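Local coordinates for protein MJ fibrillarin homologue (Methanocaldococcus jannaschii, PDB 1FBN) that probably transfers methyl groups from S-adenosyl-L-methionine to ribose 2'-hydroxyls of rRNA and tRNA at sites chosen by a guide RNA in box C/D particles, at residues 57-62 with 146-151. Numbering follows the deposited sequence.
Sequences SKLAAA and VIYEDV
The phenol ring of Y148 and the carboxylate of D150 both meet the first turn of helix 58-64, one by packing and the other by a salt bridge. L59 crosses the ring aslant at its hydroxyl end: CB lies 4.0 Å from Y148 CE1, and both leucine methyls pack close to that same ring carbon. The phenol oxygen of Y148 comes up to the start of the turn, 3.5 Å from L59 N and near the CB atoms of L59 and K58. The Y80 ring meets Y148 with planes about 30° apart, and M175 and M222 also touch the tyrosine. The CB bond of Y148 points at the helix, and chi1 of 179°, CG anti to the backbone N, carries the ring onward to it.

Strand 144-149 is central in the mixed seven-stranded sheet of a Rossmann-like, S-adenosyl-L-methionine-dependent methyltransferase fold, and D150 lies near its carboxyl end, where such folds place their cofactor. D150 and V151 are predicted to bind the methyl donor, as is T88, whose OG1 is hydrogen-bonded to S57 OG at the helix N-cap.

At this border K58 makes a salt bridge, its NZ 3.0 Å from D150 OD2 on the syn lone pair and weakly bonded to OD1 at 3.3 Å, which probably helps to hold the carboxylate. An extended lysine chain, bent only at its last torsion (chi4 63°), crosses the aspartate nearly at a right angle and brings K58 CE to 3.4 Å from D150 OD1.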
ATOM      1  N   SER A  57      -8.231  -3.438  -3.576  1.00 22.90           N
ATOM      2  CA  SER A  57      -7.028  -2.853  -2.990  1.00 19.47           C
ATOM      3  C   SER A  57      -7.219  -2.528  -1.509  1.00 19.52           C
ATOM      4  O   SER A  57      -8.057  -1.700  -1.148  1.00 18.84           O
ATOM      5  CB  SER A  57      -6.641  -1.586  -3.758  1.00 17.82           C
ATOM      6  OG  SER A  57      -5.537  -0.921  -3.158  1.00 19.52           O
ATOM      7  N   LYS A  58      -6.419  -3.165  -0.657  1.00 17.28           N
ATOM      8  CA  LYS A  58      -6.499  -2.949   0.786  1.00 18.99           C
ATOM      9  C   LYS A  58      -6.176  -1.506   1.192  1.00 20.50           C
ATOM     10  O   LYS A  58      -6.692  -1.008   2.199  1.00 19.51           O
ATOM     11  CB  LYS A  58      -5.580  -3.923   1.530  1.00 18.86           C
ATOM     12  CG  LYS A  58      -5.953  -5.389   1.363  1.00 19.49           C
ATOM     13  CD  LYS A  58      -5.067  -6.285   2.219  1.00 22.81           C
ATOM     14  CE  LYS A  58      -5.251  -7.748   1.857  1.00 24.75           C
ATOM     15  NZ  LYS A  58      -4.826  -8.007   0.447  1.00 28.58           N
ATOM     16  N   LEU A  59      -5.311  -0.845   0.422  1.00 18.24           N
ATOM     17  CA  LEU A  59      -4.945   0.540   0.705  1.00 17.57           C
ATOM     18  C   LEU A  59      -6.148   1.446   0.412  1.00 17.64           C
ATOM     19  O   LEU A  59      -6.448   2.358   1.188  1.00 16.91           O
ATOM     20  CB  LEU A  59      -3.720   0.952  -0.117  1.00 16.74           C
ATOM     21  CG  LEU A  59      -3.162   2.354   0.126  1.00 16.72           C
ATOM     22  CD1 LEU A  59      -2.970   2.602   1.618  1.00 17.83           C
ATOM     23  CD2 LEU A  59      -1.849   2.520  -0.622  1.00 16.86           C
ATOM     24  N   ALA A  60      -6.855   1.172  -0.686  1.00 17.18           N
ATOM     25  CA  ALA A  60      -8.052   1.943  -1.032  1.00 16.67           C
ATOM     26  C   ALA A  60      -9.113   1.712   0.046  1.00 17.36           C
ATOM     27  O   ALA A  60      -9.807   2.640   0.455  1.00 17.88           O
ATOM     28  CB  ALA A  60      -8.590   1.523  -2.388  1.00 16.51           C
ATOM     29  N   ALA A  61      -9.217   0.468   0.511  1.00 16.02           N
ATOM     30  CA  ALA A  61     -10.172   0.097   1.553  1.00 15.68           C
ATOM     31  C   ALA A  61      -9.897   0.877   2.838  1.00 16.68           C
ATOM     32  O   ALA A  61     -10.827   1.354   3.490  1.00 15.98           O
ATOM     33  CB  ALA A  61     -10.102  -1.402   1.820  1.00 16.23           C
ATOM     34  N   ALA A  62      -8.615   1.008   3.182  1.00 16.65           N
ATOM     35  CA  ALA A  62      -8.196   1.727   4.379  1.00 16.81           C
ATOM     36  C   ALA A  62      -8.581   3.197   4.281  1.00 18.28           C
ATOM     37  O   ALA A  62      -9.078   3.776   5.247  1.00 18.22           O
ATOM     38  CB  ALA A  62      -6.694   1.580   4.594  1.00 16.81           C
ATOM     39  N   VAL A 146       8.721   5.215   2.913  1.00 20.38           N
ATOM     40  CA  VAL A 146       7.603   4.391   3.342  1.00 20.24           C
ATOM     41  C   VAL A 146       7.769   2.931   2.936  1.00 18.38           C
ATOM     42  O   VAL A 146       8.339   2.620   1.891  1.00 16.36           O
ATOM     43  CB  VAL A 146       6.267   4.900   2.701  1.00 20.76           C
ATOM     44  CG1 VAL A 146       5.083   4.048   3.163  1.00 23.80           C
ATOM     45  CG2 VAL A 146       6.024   6.365   3.039  1.00 20.75           C
ATOM     46  N   ILE A 147       7.318   2.038   3.805  1.00 18.74           N
ATOM     47  CA  ILE A 147       7.322   0.615   3.500  1.00 18.97           C
ATOM     48  C   ILE A 147       5.854   0.217   3.582  1.00 19.29           C
ATOM     49  O   ILE A 147       5.170   0.548   4.556  1.00 20.06           O
ATOM     50  CB  ILE A 147       8.118  -0.234   4.520  1.00 18.86           C
ATOM     51  CG1 ILE A 147       9.617   0.052   4.407  1.00 19.77           C
ATOM     52  CG2 ILE A 147       7.872  -1.718   4.258  1.00 18.37           C
ATOM     53  CD1 ILE A 147      10.467  -0.750   5.380  1.00 21.22           C
ATOM     54  N   TYR A 148       5.351  -0.392   2.515  1.00 17.62           N
ATOM     55  CA  TYR A 148       3.972  -0.863   2.478  1.00 15.99           C
ATOM     56  C   TYR A 148       4.060  -2.379   2.437  1.00 17.25           C
ATOM     57  O   TYR A 148       4.683  -2.939   1.535  1.00 16.40           O
ATOM     58  CB  TYR A 148       3.235  -0.352   1.233  1.00 17.80           C
ATOM     59  CG  TYR A 148       1.806  -0.848   1.139  1.00 18.29           C
ATOM     60  CD1 TYR A 148       0.759  -0.135   1.731  1.00 20.08           C
ATOM     61  CD2 TYR A 148       1.501  -2.047   0.487  1.00 18.46           C
ATOM     62  CE1 TYR A 148      -0.556  -0.605   1.681  1.00 19.87           C
ATOM     63  CE2 TYR A 148       0.190  -2.527   0.429  1.00 18.93           C
ATOM     64  CZ  TYR A 148      -0.832  -1.799   1.030  1.00 20.00           C
ATOM     65  OH  TYR A 148      -2.126  -2.259   0.976  1.00 18.80           O
ATOM     66  N   GLU A 149       3.428  -3.038   3.403  1.00 15.35           N
ATOM     67  CA  GLU A 149       3.459  -4.490   3.470  1.00 14.62           C
ATOM     68  C   GLU A 149       2.084  -5.154   3.468  1.00 16.14           C
ATOM     69  O   GLU A 149       1.186  -4.766   4.214  1.00 18.44           O
ATOM     70  CB  GLU A 149       4.251  -4.938   4.695  1.00 15.36           C
ATOM     71  CG  GLU A 149       4.362  -6.443   4.823  1.00 16.87           C
ATOM     72  CD  GLU A 149       5.226  -6.878   5.982  1.00 18.71           C
ATOM     73  OE1 GLU A 149       6.115  -6.103   6.388  1.00 19.38           O
ATOM     74  OE2 GLU A 149       5.025  -8.003   6.477  1.00 17.69           O
ATOM     75  N   ASP A 150       1.956  -6.186   2.640  1.00 16.41           N
ATOM     76  CA  ASP A 150       0.727  -6.959   2.500  1.00 18.22           C
ATOM     77  C   ASP A 150       1.108  -8.435   2.311  1.00 19.11           C
ATOM     78  O   ASP A 150       1.023  -8.982   1.207  1.00 20.64           O
ATOM     79  CB  ASP A 150      -0.090  -6.448   1.298  1.00 17.05           C
ATOM     80  CG  ASP A 150      -1.419  -7.187   1.109  1.00 21.34           C
ATOM     81  OD1 ASP A 150      -1.903  -7.854   2.044  1.00 22.33           O
ATOM     82  OD2 ASP A 150      -1.997  -7.088   0.005  1.00 24.42           O
ATOM     83  N   VAL A 151       1.588  -9.056   3.385  1.00 19.61           N
ATOM     84  CA  VAL A 151       1.969 -10.462   3.342  1.00 20.11           C
ATOM     85  C   VAL A 151       1.266 -11.191   4.483  1.00 21.21           C
ATOM     86  O   VAL A 151       1.438 -10.856   5.660  1.00 20.13           O
ATOM     87  CB  VAL A 151       3.532 -10.673   3.356  1.00 23.92           C
ATOM     88  CG1 VAL A 151       4.259  -9.380   3.050  1.00 22.98           C
ATOM     89  CG2 VAL A 151       4.028 -11.299   4.650  1.00 24.88           C
TER